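Local coordinates for DUF4875 domain-containing protein (PDB 4LG3) that is of unknown function but belongs to the DUF4875 family of the CamS-like clan, folding as a mixed beta sheet with helices, at residues 29-34 with 57-62; 43-46 with 50-53; 79-84 with 90-95; 129-134 with 169-174. All blocks are in the same frame, centred on the assembly; numbering follows the deposited sequence.

Contacts 1, 2 and 3 all reach the same mixed sheet, and contact 4 ties a helical part to one end of it. Along the chain, contact 2 falls in the span between the two segments of contact 1; contacts 3 and 4 follow in turn. Strand 26-36 is a neighbour of both 42-44 and 75-81, and the centre of contact 1 lies about 11 Å from that of contact 2 and about 9 Å from that of contact 3. Contacts 3 and 4 have centres about 10 Å apart. Contacts 1 and 4, about 18 Å between centres, do not touch; contact 3 touches both, contact 1 through the Arg30-Asp81 salt bridge and contact 4 through the Gln131 side chain.

Contact 1: residues 29-34 with 57-62; sequences VRIVLV and AATVIA
Three methyl-to-methyl approaches make up the apolar contact of Ile31 and Leu33 with Thr59 and Val60. The methyl CG2 of Thr59 is met by two tips from the strand: Ile31 CD1 lies 3.9 Å from Thr59 CG2, and Leu33 CD2 approaches that same methyl equally closely. Both side chains come in at a slant to the threonine. A wider approach, 4.3 Å from Ile31 CD1 to Val60 CG1, extends the patch to the next helix residue. With CB of Ile31 already directed at the helix, a chi1 of 62° and an extended chi2 carry CD1 to the methyl.

Strand 26-36 runs parallel to its neighbour 75-81, and helix 53-71 lies between them in sequence, making a beta-alpha-beta crossover whose connection also carries strand 42-44. The axes of the short strand and helix segments approach to 10.4 Å, with 136° between their N-to-C directions. Leu80 of strand 75-81 touches both Ile31 and Val60, carrying the layer onto the next strand.

The polar interactions lie to one side. Thr59 OG1 bonds to Gln55 O, one helical turn earlier, and to Gln8 N, while its methyl faces the buried apolar side.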
loop_
_atom_site.group_PDB
_atom_site.type_symbol
_atom_site.label_atom_id
_atom_site.label_comp_id
_atom_site.label_asym_id
_atom_site.label_seq_id
_atom_site.Cartn_x
_atom_site.Cartn_y
_atom_site.Cartn_z
ATOM N N VAL A 29 -2.483 -9.874 2.646
ATOM C CA VAL A 29 -3.240 -8.795 3.278
ATOM C C VAL A 29 -2.892 -7.443 2.672
ATOM O O VAL A 29 -1.719 -7.123 2.471
ATOM C CB VAL A 29 -3.004 -8.780 4.839
ATOM C CG1 VAL A 29 -3.898 -7.745 5.519
ATOM C CG2 VAL A 29 -3.229 -10.157 5.463
ATOM N N ARG A 30 -3.932 -6.625 2.457
ATOM C CA ARG A 30 -3.825 -5.216 2.043
ATOM C C ARG A 30 -4.221 -4.381 3.228
ATOM O O ARG A 30 -5.263 -4.632 3.843
ATOM C CB ARG A 30 -4.695 -4.892 0.836
ATOM C CG ARG A 30 -4.413 -5.743 -0.395
ATOM C CD ARG A 30 -4.991 -5.065 -1.621
ATOM N NE ARG A 30 -4.106 -4.002 -2.117
ATOM C CZ ARG A 30 -3.275 -4.135 -3.145
ATOM N NH1 ARG A 30 -3.226 -5.272 -3.824
ATOM N NH2 ARG A 30 -2.518 -3.118 -3.528
ATOM N N ILE A 31 -3.376 -3.413 3.589
ATOM C CA ILE A 31 -3.633 -2.549 4.730
ATOM C C ILE A 31 -3.598 -1.099 4.274
ATOM O O ILE A 31 -3.094 -0.799 3.186
ATOM C CB ILE A 31 -2.649 -2.834 5.924
ATOM C CG1 ILE A 31 -1.182 -2.576 5.561
ATOM C CG2 ILE A 31 -2.879 -4.255 6.536
ATOM C CD1 ILE A 31 -0.222 -2.387 6.768
ATOM N N VAL A 32 -4.155 -0.201 5.102
ATOM C CA VAL A 32 -4.122 1.256 4.895
ATOM C C VAL A 32 -3.765 1.913 6.233
ATOM O O VAL A 32 -4.066 1.348 7.295
ATOM C CB VAL A 32 -5.427 1.897 4.300
ATOM C CG1 VAL A 32 -5.676 1.467 2.861
ATOM C CG2 VAL A 32 -6.654 1.643 5.185
ATOM N N LEU A 33 -3.198 3.139 6.170
ATOM C CA LEU A 33 -2.912 3.935 7.349
ATOM C C LEU A 33 -4.182 4.592 7.826
ATOM O O LEU A 33 -4.945 5.122 7.007
ATOM C CB LEU A 33 -1.850 5.001 7.080
ATOM C CG LEU A 33 -0.459 4.536 6.709
ATOM C CD1 LEU A 33 0.444 5.731 6.520
ATOM C CD2 LEU A 33 0.112 3.529 7.735
ATOM N N VAL A 34 -4.410 4.573 9.143
ATOM C CA VAL A 34 -5.598 5.193 9.735
ATOM C C VAL A 34 -5.226 6.182 10.835
ATOM O O VAL A 34 -4.101 6.189 11.348
ATOM C CB VAL A 34 -6.632 4.163 10.268
ATOM C CG1 VAL A 34 -7.158 3.279 9.136
ATOM C CG2 VAL A 34 -6.061 3.327 11.416
ATOM N N ALA A 57 7.911 1.056 6.365
ATOM C CA ALA A 57 8.516 -0.279 6.454
ATOM C C ALA A 57 8.146 -0.958 7.784
ATOM O O ALA A 57 7.691 -2.096 7.773
ATOM C CB ALA A 57 10.028 -0.184 6.311
ATOM N N ALA A 58 8.271 -0.235 8.914
ATOM C CA ALA A 58 7.937 -0.746 10.249
ATOM C C ALA A 58 6.474 -1.168 10.341
ATOM O O ALA A 58 6.172 -2.114 11.062
ATOM C CB ALA A 58 8.239 0.293 11.311
ATOM N N THR A 59 5.578 -0.492 9.588
ATOM C CA THR A 59 4.142 -0.774 9.567
ATOM C C THR A 59 3.877 -2.147 8.912
ATOM O O THR A 59 3.147 -2.967 9.485
ATOM C CB THR A 59 3.400 0.376 8.860
ATOM O OG1 THR A 59 3.698 1.581 9.552
ATOM C CG2 THR A 59 1.871 0.194 8.841
ATOM N N VAL A 60 4.493 -2.402 7.742
ATOM C CA VAL A 60 4.302 -3.655 7.015
ATOM C C VAL A 60 5.013 -4.799 7.734
ATOM O O VAL A 60 4.466 -5.904 7.765
ATOM C CB VAL A 60 4.628 -3.600 5.480
ATOM C CG1 VAL A 60 3.594 -2.736 4.733
ATOM C CG2 VAL A 60 6.056 -3.122 5.206
ATOM N N ILE A 61 6.186 -4.526 8.360
ATOM C CA ILE A 61 6.909 -5.519 9.156
ATOM C C ILE A 61 6.012 -5.974 10.308
ATOM O O ILE A 61 5.810 -7.168 10.449
ATOM C CB ILE A 61 8.303 -5.005 9.640
ATOM C CG1 ILE A 61 9.268 -4.821 8.422
ATOM C CG2 ILE A 61 8.941 -5.961 10.679
ATOM C CD1 ILE A 61 10.476 -3.863 8.686
ATOM N N ALA A 62 5.440 -5.035 11.086
ATOM C CA ALA A 62 4.572 -5.308 12.244
ATOM C C ALA A 62 3.294 -6.012 11.838
ATOM O O ALA A 62 2.857 -6.897 12.559
ATOM C CB ALA A 62 4.232 -4.020 12.971
#

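Contact 2: residues 43-46 with 50-53; sequences IARR and TVSK. With SO4 (sulfate ion), chain E.
One face of the Arg45 guanidinium is met by Val51 CG2, which stands 3.2 Å above the plane and is displaced toward the rim. The methyl is nearly equidistant from three atoms of the group, and Arg45 NH1 to Val51 CG2 measures 3.5 Å. Thr50 OG1 approaches obliquely and more loosely. On the Arg46 guanidinium, Ile43 CD1 lies over the centre of one face at 3.5 Å from the plane, and a sulfate oxygen occupies the edge.

The contact belongs to the connection between the edge of the mixed sheet and the next helix: strand 42-44 ends, the chain turns, and Ser52 takes the N-cap position of helix 53-71. Its OG caps a backbone N in the first turn, while Ser52 N bonds to Gln55 OE1.

The backbones remain well apart, with Arg45 CA to Val51 CA at 10.6 Å, so the arginine side chain has to span the gap. Its CG is anti to the backbone N (chi1 -173°) and the chain runs extended to NE. Val51 comes from the opposite direction. Polar partners help to hold the guanidinium: NH1 bonds to Gln8 OE1, and NE makes a weak bond to Asp47 O. These would be expected to limit its rotation beneath the valine methyl.

Arg46 instead bends at chi3 (-110°) and turns to the sulfate, probably from the crystallisation liquor, which is also bound by Lys38 N. The bond from Arg46 NH2 to sulfate O4 is 2.6 Å long, with an N-H...O angle of 138°.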
loop_
_atom_site.group_PDB
_atom_site.type_symbol
_atom_site.label_atom_id
_atom_site.label_comp_id
_atom_site.label_asym_id
_atom_site.label_seq_id
_atom_site.Cartn_x
_atom_site.Cartn_y
_atom_site.Cartn_z
ATOM N N ILE A 43 -10.485 6.849 10.621
ATOM C CA ILE A 43 -10.641 7.199 9.218
ATOM C C ILE A 43 -9.344 6.914 8.492
ATOM O O ILE A 43 -8.293 6.798 9.133
ATOM C CB ILE A 43 -11.056 8.701 9.058
ATOM C CG1 ILE A 43 -10.007 9.652 9.693
ATOM C CG2 ILE A 43 -12.489 8.968 9.579
ATOM C CD1 ILE A 43 -10.084 11.068 9.305
ATOM N N ALA A 44 -9.404 6.858 7.161
ATOM C CA ALA A 44 -8.204 6.769 6.336
ATOM C C ALA A 44 -7.357 8.004 6.623
ATOM O O ALA A 44 -7.916 9.095 6.733
ATOM C CB ALA A 44 -8.592 6.716 4.872
ATOM N N ARG A 45 -6.054 7.829 6.867
ATOM C CA ARG A 45 -5.146 8.920 7.216
ATOM C C ARG A 45 -5.181 10.009 6.127
ATOM O O ARG A 45 -4.923 9.734 4.956
ATOM C CB ARG A 45 -3.724 8.391 7.440
ATOM C CG ARG A 45 -2.804 9.469 7.956
ATOM C CD ARG A 45 -1.741 8.891 8.806
ATOM N NE ARG A 45 -0.829 9.924 9.273
ATOM C CZ ARG A 45 0.253 9.669 9.994
ATOM N NH1 ARG A 45 0.550 8.418 10.342
ATOM N NH2 ARG A 45 1.059 10.657 10.365
ATOM N N ARG A 46 -5.559 11.228 6.537
ATOM C CA ARG A 46 -5.777 12.392 5.687
ATOM C C ARG A 46 -4.511 12.824 4.941
ATOM O O ARG A 46 -4.607 13.212 3.785
ATOM C CB ARG A 46 -6.353 13.554 6.516
ATOM C CG ARG A 46 -7.753 13.271 7.056
ATOM C CD ARG A 46 -8.437 14.519 7.554
ATOM N NE ARG A 46 -8.572 14.515 9.009
ATOM C CZ ARG A 46 -9.735 14.569 9.662
ATOM N NH1 ARG A 46 -10.884 14.616 8.994
ATOM N NH2 ARG A 46 -9.758 14.566 10.986
ATOM N N THR A 50 4.372 13.225 5.965
ATOM C CA THR A 50 5.348 13.368 7.059
ATOM C C THR A 50 5.739 12.005 7.645
ATOM O O THR A 50 6.567 11.956 8.543
ATOM C CB THR A 50 4.823 14.285 8.149
ATOM O OG1 THR A 50 3.593 13.746 8.650
ATOM C CG2 THR A 50 4.654 15.708 7.665
ATOM N N VAL A 51 5.157 10.913 7.125
ATOM C CA VAL A 51 5.472 9.542 7.522
ATOM C C VAL A 51 6.752 9.142 6.760
ATOM O O VAL A 51 6.788 9.229 5.533
ATOM C CB VAL A 51 4.293 8.551 7.286
ATOM C CG1 VAL A 51 4.642 7.156 7.772
ATOM C CG2 VAL A 51 3.025 9.040 7.979
ATOM N N SER A 52 7.824 8.791 7.502
ATOM C CA SER A 52 9.093 8.388 6.906
ATOM C C SER A 52 9.013 6.995 6.241
ATOM O O SER A 52 8.092 6.216 6.503
ATOM C CB SER A 52 10.190 8.390 7.955
ATOM O OG SER A 52 9.946 7.391 8.926
ATOM N N LYS A 53 10.010 6.694 5.396
ATOM C CA LYS A 53 10.187 5.413 4.725
ATOM C C LYS A 53 10.319 4.318 5.790
ATOM O O LYS A 53 9.744 3.230 5.646
ATOM C CB LYS A 53 11.457 5.467 3.845
ATOM C CG LYS A 53 11.656 4.231 2.996
ATOM C CD LYS A 53 12.945 4.263 2.223
ATOM C CE LYS A 53 13.124 2.971 1.463
ATOM N NZ LYS A 53 14.346 2.988 0.625
HETATM S S SO4 E . -9.095 15.629 13.875
HETATM O O1 SO4 E . -9.067 15.353 15.315
HETATM O O2 SO4 E . -10.480 15.684 13.376
HETATM O O3 SO4 E . -8.450 16.922 13.613
HETATM O O4 SO4 E . -8.359 14.552 13.206
#

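Contact 3: residues 79-84 with 90-95; sequences TLDSQP and KTVLAT
A classic beta bulge shapes the hairpin of strands 75-81 and 92-98: Leu93 and Ala94 together face Leu80. The evidence is in the backbone bonds. Leu80 N donates to Ala94 O (2.8 Å, 170°), whereas Leu80 O accepts from Leu93 N at 2.8 Å and only weakly from Ala94 N. Register therefore shifts by one residue before Asp81, which pairs with Val92. Beyond the bulge Ser82 N donates to Thr91 O at 2.7 Å.

On the face bearing Leu80 and Ala94, Leu80 CD2 leans on Leu93 CB at 4.0 Å. On the other face, Thr79 CG2 crosses Val92 CG2 at about a right angle, while Thr79 and Thr95 lie side by side.

Toward the loop, Ser82 OG is drawn back over its own backbone, between N and the carbonyl carbon (chi1 58°). There it accepts from Thr91 N at 2.9 Å and also bonds to Gln131 OE1. The extended Lys90 chain passes Gln83 O and Asp81; its ammonium bonds to Gly85 O, and the carboxylate is paired chiefly with Arg30. Lys90 NZ to Asp81 OD2 is a long salt bridge of 3.7 Å, bridged by a water that accepts from NZ (3.1 Å) and donates to OD2.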
loop_
_atom_site.group_PDB
_atom_site.type_symbol
_atom_site.label_atom_id
_atom_site.label_comp_id
_atom_site.label_asym_id
_atom_site.label_seq_id
_atom_site.Cartn_x
_atom_site.Cartn_y
_atom_site.Cartn_z
ATOM N N THR A 79 0.664 -5.586 1.820
ATOM C CA THR A 79 0.750 -4.443 0.918
ATOM C C THR A 79 0.075 -3.275 1.607
ATOM O O THR A 79 -1.104 -3.376 1.978
ATOM C CB THR A 79 0.140 -4.690 -0.484
ATOM O OG1 THR A 79 0.740 -5.845 -1.059
ATOM C CG2 THR A 79 0.340 -3.500 -1.426
ATOM N N LEU A 80 0.829 -2.170 1.787
ATOM C CA LEU A 80 0.285 -0.948 2.335
ATOM C C LEU A 80 -0.107 -0.049 1.167
ATOM O O LEU A 80 0.748 0.328 0.367
ATOM C CB LEU A 80 1.269 -0.258 3.292
ATOM C CG LEU A 80 0.906 1.132 3.822
ATOM C CD1 LEU A 80 -0.288 1.069 4.770
ATOM C CD2 LEU A 80 2.103 1.762 4.506
ATOM N N ASP A 81 -1.411 0.274 1.070
ATOM C CA ASP A 81 -1.925 1.169 0.028
ATOM C C ASP A 81 -2.026 2.615 0.543
ATOM O O ASP A 81 -2.141 2.831 1.743
ATOM C CB ASP A 81 -3.282 0.690 -0.514
ATOM C CG ASP A 81 -3.211 -0.614 -1.273
ATOM O OD1 ASP A 81 -2.339 -0.736 -2.169
ATOM O OD2 ASP A 81 -4.066 -1.493 -1.019
ATOM N N SER A 82 -1.980 3.593 -0.374
ATOM C CA SER A 82 -2.044 5.032 -0.073
ATOM C C SER A 82 -3.356 5.423 0.599
ATOM O O SER A 82 -3.391 6.388 1.362
ATOM C CB SER A 82 -1.846 5.859 -1.337
ATOM O OG SER A 82 -2.815 5.540 -2.323
ATOM N N GLN A 83 -4.422 4.677 0.320
ATOM C CA GLN A 83 -5.755 4.907 0.852
ATOM C C GLN A 83 -6.715 3.801 0.397
ATOM O O GLN A 83 -6.400 3.088 -0.559
ATOM C CB GLN A 83 -6.275 6.286 0.364
ATOM C CG GLN A 83 -6.477 6.408 -1.150
ATOM C CD GLN A 83 -6.942 7.760 -1.565
ATOM O OE1 GLN A 83 -7.638 8.480 -0.851
ATOM N NE2 GLN A 83 -6.549 8.148 -2.722
ATOM N N PRO A 84 -7.913 3.651 1.013
ATOM C CA PRO A 84 -8.898 2.697 0.450
ATOM C C PRO A 84 -9.338 3.168 -0.945
ATOM O O PRO A 84 -9.352 4.358 -1.226
ATOM C CB PRO A 84 -10.071 2.759 1.438
ATOM C CG PRO A 84 -9.536 3.429 2.644
ATOM C CD PRO A 84 -8.477 4.371 2.172
ATOM N N LYS A 90 -5.598 4.439 -5.926
ATOM C CA LYS A 90 -4.625 4.321 -4.833
ATOM C C LYS A 90 -3.355 3.743 -5.385
ATOM O O LYS A 90 -3.364 3.240 -6.516
ATOM C CB LYS A 90 -5.172 3.412 -3.687
ATOM C CG LYS A 90 -5.296 1.955 -4.114
ATOM C CD LYS A 90 -6.170 1.081 -3.242
ATOM C CE LYS A 90 -6.129 -0.323 -3.797
ATOM N NZ LYS A 90 -7.105 -1.186 -3.135
ATOM N N THR A 91 -2.257 3.810 -4.590
ATOM C CA THR A 91 -0.944 3.270 -4.958
ATOM C C THR A 91 -0.312 2.586 -3.757
ATOM O O THR A 91 -0.752 2.770 -2.642
ATOM C CB THR A 91 0.007 4.357 -5.532
ATOM O OG1 THR A 91 0.213 5.395 -4.573
ATOM C CG2 THR A 91 -0.441 4.906 -6.873
ATOM N N VAL A 92 0.743 1.827 -4.000
ATOM C CA VAL A 92 1.530 1.086 -3.018
ATOM C C VAL A 92 2.508 2.026 -2.339
ATOM O O VAL A 92 3.315 2.662 -3.013
ATOM C CB VAL A 92 2.284 -0.099 -3.698
ATOM C CG1 VAL A 92 3.168 -0.851 -2.714
ATOM C CG2 VAL A 92 1.303 -1.037 -4.363
ATOM N N LEU A 93 2.447 2.070 -1.003
ATOM C CA LEU A 93 3.367 2.821 -0.157
ATOM C C LEU A 93 4.481 1.908 0.410
ATOM O O LEU A 93 5.584 2.377 0.662
ATOM C CB LEU A 93 2.618 3.501 0.996
ATOM C CG LEU A 93 1.640 4.624 0.658
ATOM C CD1 LEU A 93 1.168 5.306 1.922
ATOM C CD2 LEU A 93 2.252 5.657 -0.336
ATOM N N ALA A 94 4.196 0.610 0.601
ATOM C CA ALA A 94 5.145 -0.339 1.174
ATOM C C ALA A 94 4.664 -1.751 0.998
ATOM O O ALA A 94 3.452 -1.986 0.955
ATOM C CB ALA A 94 5.335 -0.053 2.683
ATOM N N THR A 95 5.612 -2.708 0.973
ATOM C CA THR A 95 5.365 -4.153 0.876
ATOM C C THR A 95 6.379 -4.927 1.700
ATOM O O THR A 95 7.516 -4.478 1.860
ATOM C CB THR A 95 5.426 -4.695 -0.594
ATOM O OG1 THR A 95 6.750 -4.558 -1.116
ATOM C CG2 THR A 95 4.425 -4.078 -1.521
HETATM O O HOH W 1 -7.021 -0.596 -0.054
#

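Contact 4: residues 129-134 with 169-174; sequences KIQCLW and LNPVFP. With EDO (1,2-ethanediol), chain H.
Leu169 is gripped by two residues one helical turn apart, Gln131 and Trp134, where helix 125-137 packs against the loop between helix 149-160 and strand 175-176. This helix-loop junction brings the helical part against the end of the sheet.

The tight side is polar and precise. Gln131 NE2 donates to Leu169 O at 2.7 Å, with an N-H...O angle of 170°. The carbonyl oxygen lies in the amide plane of the glutamine, and the donor sits nearly in line with the C=O bond. NE2 also bonds to Thr91 OG1, and OE1 is taken up by Ser82. Both amide ends are thus engaged, which should fix the rotation of this buried group and couple the helix, the loop and the hairpin.

Beside it, Leu169 CB lies over one face of the Trp134 indole in a CH-pi contact, 3.9 Å from the centroid of the five-membered ring and 3° off its normal. CG of Trp134 is anti to the backbone N (chi1 -167°), which carries the ring out to the leucine; Leu152 of helix 149-160 also touches the tryptophan. Leu169 CD1 lies 4.1 Å from Gln131 CG, filling the angle between the two helix side chains.

The contact thins out on the other side. Pro171 reaches Gln131 only marginally, and the loop then leaves the helix toward solvent-exposed Phe173. Leu169 CD2 lies 3.7 Å from O2 of an ethanediol, probably from the crystallisation liquor and also bonded to Arg138 NE; Trp134 NE1 donates to ethanediol O1 at 3.0 Å.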
loop_
_atom_site.group_PDB
_atom_site.type_symbol
_atom_site.label_atom_id
_atom_site.label_comp_id
_atom_site.label_asym_id
_atom_site.label_seq_id
_atom_site.Cartn_x
_atom_site.Cartn_y
_atom_site.Cartn_z
ATOM N N LYS A 129 -6.304 13.129 -2.860
ATOM C CA LYS A 129 -7.518 13.607 -3.516
ATOM C C LYS A 129 -7.394 13.395 -5.029
ATOM O O LYS A 129 -8.368 12.968 -5.651
ATOM C CB LYS A 129 -7.782 15.101 -3.178
ATOM C CG LYS A 129 -9.067 15.701 -3.775
ATOM C CD LYS A 129 -10.320 15.368 -2.954
ATOM C CE LYS A 129 -11.535 15.089 -3.818
ATOM N NZ LYS A 129 -12.572 14.309 -3.082
ATOM N N ILE A 130 -6.204 13.659 -5.613
ATOM C CA ILE A 130 -5.973 13.503 -7.057
ATOM C C ILE A 130 -6.181 12.022 -7.429
ATOM O O ILE A 130 -6.853 11.733 -8.436
ATOM C CB ILE A 130 -4.573 14.051 -7.499
ATOM C CG1 ILE A 130 -4.506 15.581 -7.388
ATOM C CG2 ILE A 130 -4.214 13.620 -8.926
ATOM C CD1 ILE A 130 -3.093 16.177 -7.529
ATOM N N GLN A 131 -5.636 11.096 -6.587
ATOM C CA GLN A 131 -5.746 9.623 -6.723
ATOM C C GLN A 131 -7.186 9.161 -6.689
ATOM O O GLN A 131 -7.580 8.313 -7.483
ATOM C CB GLN A 131 -4.997 8.910 -5.593
ATOM C CG GLN A 131 -3.501 8.961 -5.740
ATOM C CD GLN A 131 -2.862 7.978 -4.819
ATOM O OE1 GLN A 131 -3.356 7.699 -3.721
ATOM N NE2 GLN A 131 -1.748 7.437 -5.246
ATOM N N CYS A 132 -7.959 9.736 -5.769
ATOM C CA CYS A 132 -9.379 9.460 -5.598
ATOM C C CYS A 132 -10.170 9.913 -6.852
ATOM O O CYS A 132 -10.984 9.133 -7.366
ATOM C CB CYS A 132 -9.902 10.125 -4.330
ATOM S SG CYS A 132 -11.652 9.794 -3.997
ATOM N N LEU A 133 -9.888 11.136 -7.368
ATOM C CA LEU A 133 -10.523 11.651 -8.578
ATOM C C LEU A 133 -10.134 10.811 -9.781
ATOM O O LEU A 133 -11.013 10.424 -10.535
ATOM C CB LEU A 133 -10.194 13.121 -8.816
ATOM C CG LEU A 133 -10.704 14.130 -7.782
ATOM C CD1 LEU A 133 -10.351 15.543 -8.190
ATOM C CD2 LEU A 133 -12.197 14.009 -7.567
ATOM N N TRP A 134 -8.835 10.450 -9.906
ATOM C CA TRP A 134 -8.296 9.564 -10.949
ATOM C C TRP A 134 -9.126 8.284 -11.022
ATOM O O TRP A 134 -9.657 7.972 -12.081
ATOM C CB TRP A 134 -6.817 9.215 -10.664
ATOM C CG TRP A 134 -6.112 8.578 -11.827
ATOM C CD1 TRP A 134 -6.175 7.267 -12.210
ATOM C CD2 TRP A 134 -5.291 9.242 -12.802
ATOM N NE1 TRP A 134 -5.434 7.068 -13.352
ATOM C CE2 TRP A 134 -4.881 8.264 -13.740
ATOM C CE3 TRP A 134 -4.832 10.567 -12.956
ATOM C CZ2 TRP A 134 -4.013 8.564 -14.807
ATOM C CZ3 TRP A 134 -3.992 10.868 -14.020
ATOM C CH2 TRP A 134 -3.590 9.877 -14.934
ATOM N N LEU A 169 -1.416 9.714 -10.868
ATOM C CA LEU A 169 -1.876 8.684 -9.966
ATOM C C LEU A 169 -0.762 8.323 -8.980
ATOM O O LEU A 169 -1.035 8.174 -7.785
ATOM C CB LEU A 169 -2.373 7.440 -10.746
ATOM C CG LEU A 169 -2.802 6.186 -9.914
ATOM C CD1 LEU A 169 -3.974 6.480 -8.930
ATOM C CD2 LEU A 169 -3.073 5.010 -10.796
ATOM N N ASN A 170 0.484 8.186 -9.485
ATOM C CA ASN A 170 1.627 7.763 -8.693
ATOM C C ASN A 170 2.677 8.903 -8.582
ATOM O O ASN A 170 3.610 8.974 -9.397
ATOM C CB ASN A 170 2.224 6.471 -9.288
ATOM C CG ASN A 170 2.707 5.476 -8.254
ATOM O OD1 ASN A 170 3.165 5.824 -7.152
ATOM N ND2 ASN A 170 2.608 4.204 -8.596
ATOM N N PRO A 171 2.540 9.790 -7.555
ATOM C CA PRO A 171 3.520 10.875 -7.383
ATOM C C PRO A 171 4.860 10.409 -6.830
ATOM O O PRO A 171 5.810 11.172 -6.852
ATOM C CB PRO A 171 2.844 11.814 -6.364
ATOM C CG PRO A 171 1.919 10.983 -5.618
ATOM C CD PRO A 171 1.503 9.829 -6.498
ATOM N N VAL A 172 4.919 9.193 -6.265
ATOM C CA VAL A 172 6.104 8.658 -5.584
ATOM C C VAL A 172 6.080 7.139 -5.700
ATOM O O VAL A 172 5.232 6.481 -5.084
ATOM C CB VAL A 172 6.159 9.106 -4.073
ATOM C CG1 VAL A 172 7.220 8.347 -3.310
ATOM C CG2 VAL A 172 6.393 10.606 -3.913
ATOM N N PHE A 173 7.054 6.592 -6.415
ATOM C CA PHE A 173 7.254 5.163 -6.622
ATOM C C PHE A 173 7.965 4.503 -5.415
ATOM O O PHE A 173 8.805 5.131 -4.744
ATOM C CB PHE A 173 8.069 4.911 -7.928
ATOM C CG PHE A 173 7.227 4.981 -9.184
ATOM C CD1 PHE A 173 6.175 4.083 -9.394
ATOM C CD2 PHE A 173 7.474 5.949 -10.154
ATOM C CE1 PHE A 173 5.387 4.159 -10.552
ATOM C CE2 PHE A 173 6.673 6.034 -11.303
ATOM C CZ PHE A 173 5.630 5.138 -11.493
ATOM N N PRO A 174 7.698 3.204 -5.171
ATOM C CA PRO A 174 8.372 2.523 -4.052
ATOM C C PRO A 174 9.836 2.282 -4.358
ATOM O O PRO A 174 10.245 2.311 -5.506
ATOM C CB PRO A 174 7.587 1.196 -3.919
ATOM C CG PRO A 174 6.299 1.417 -4.703
ATOM C CD PRO A 174 6.735 2.300 -5.832
HETATM C C1 EDO H . -4.042 4.779 -16.198
HETATM O O1 EDO H . -4.937 4.689 -15.066
HETATM C C2 EDO H . -2.594 5.329 -15.821
HETATM O O2 EDO H . -2.213 5.062 -14.435
#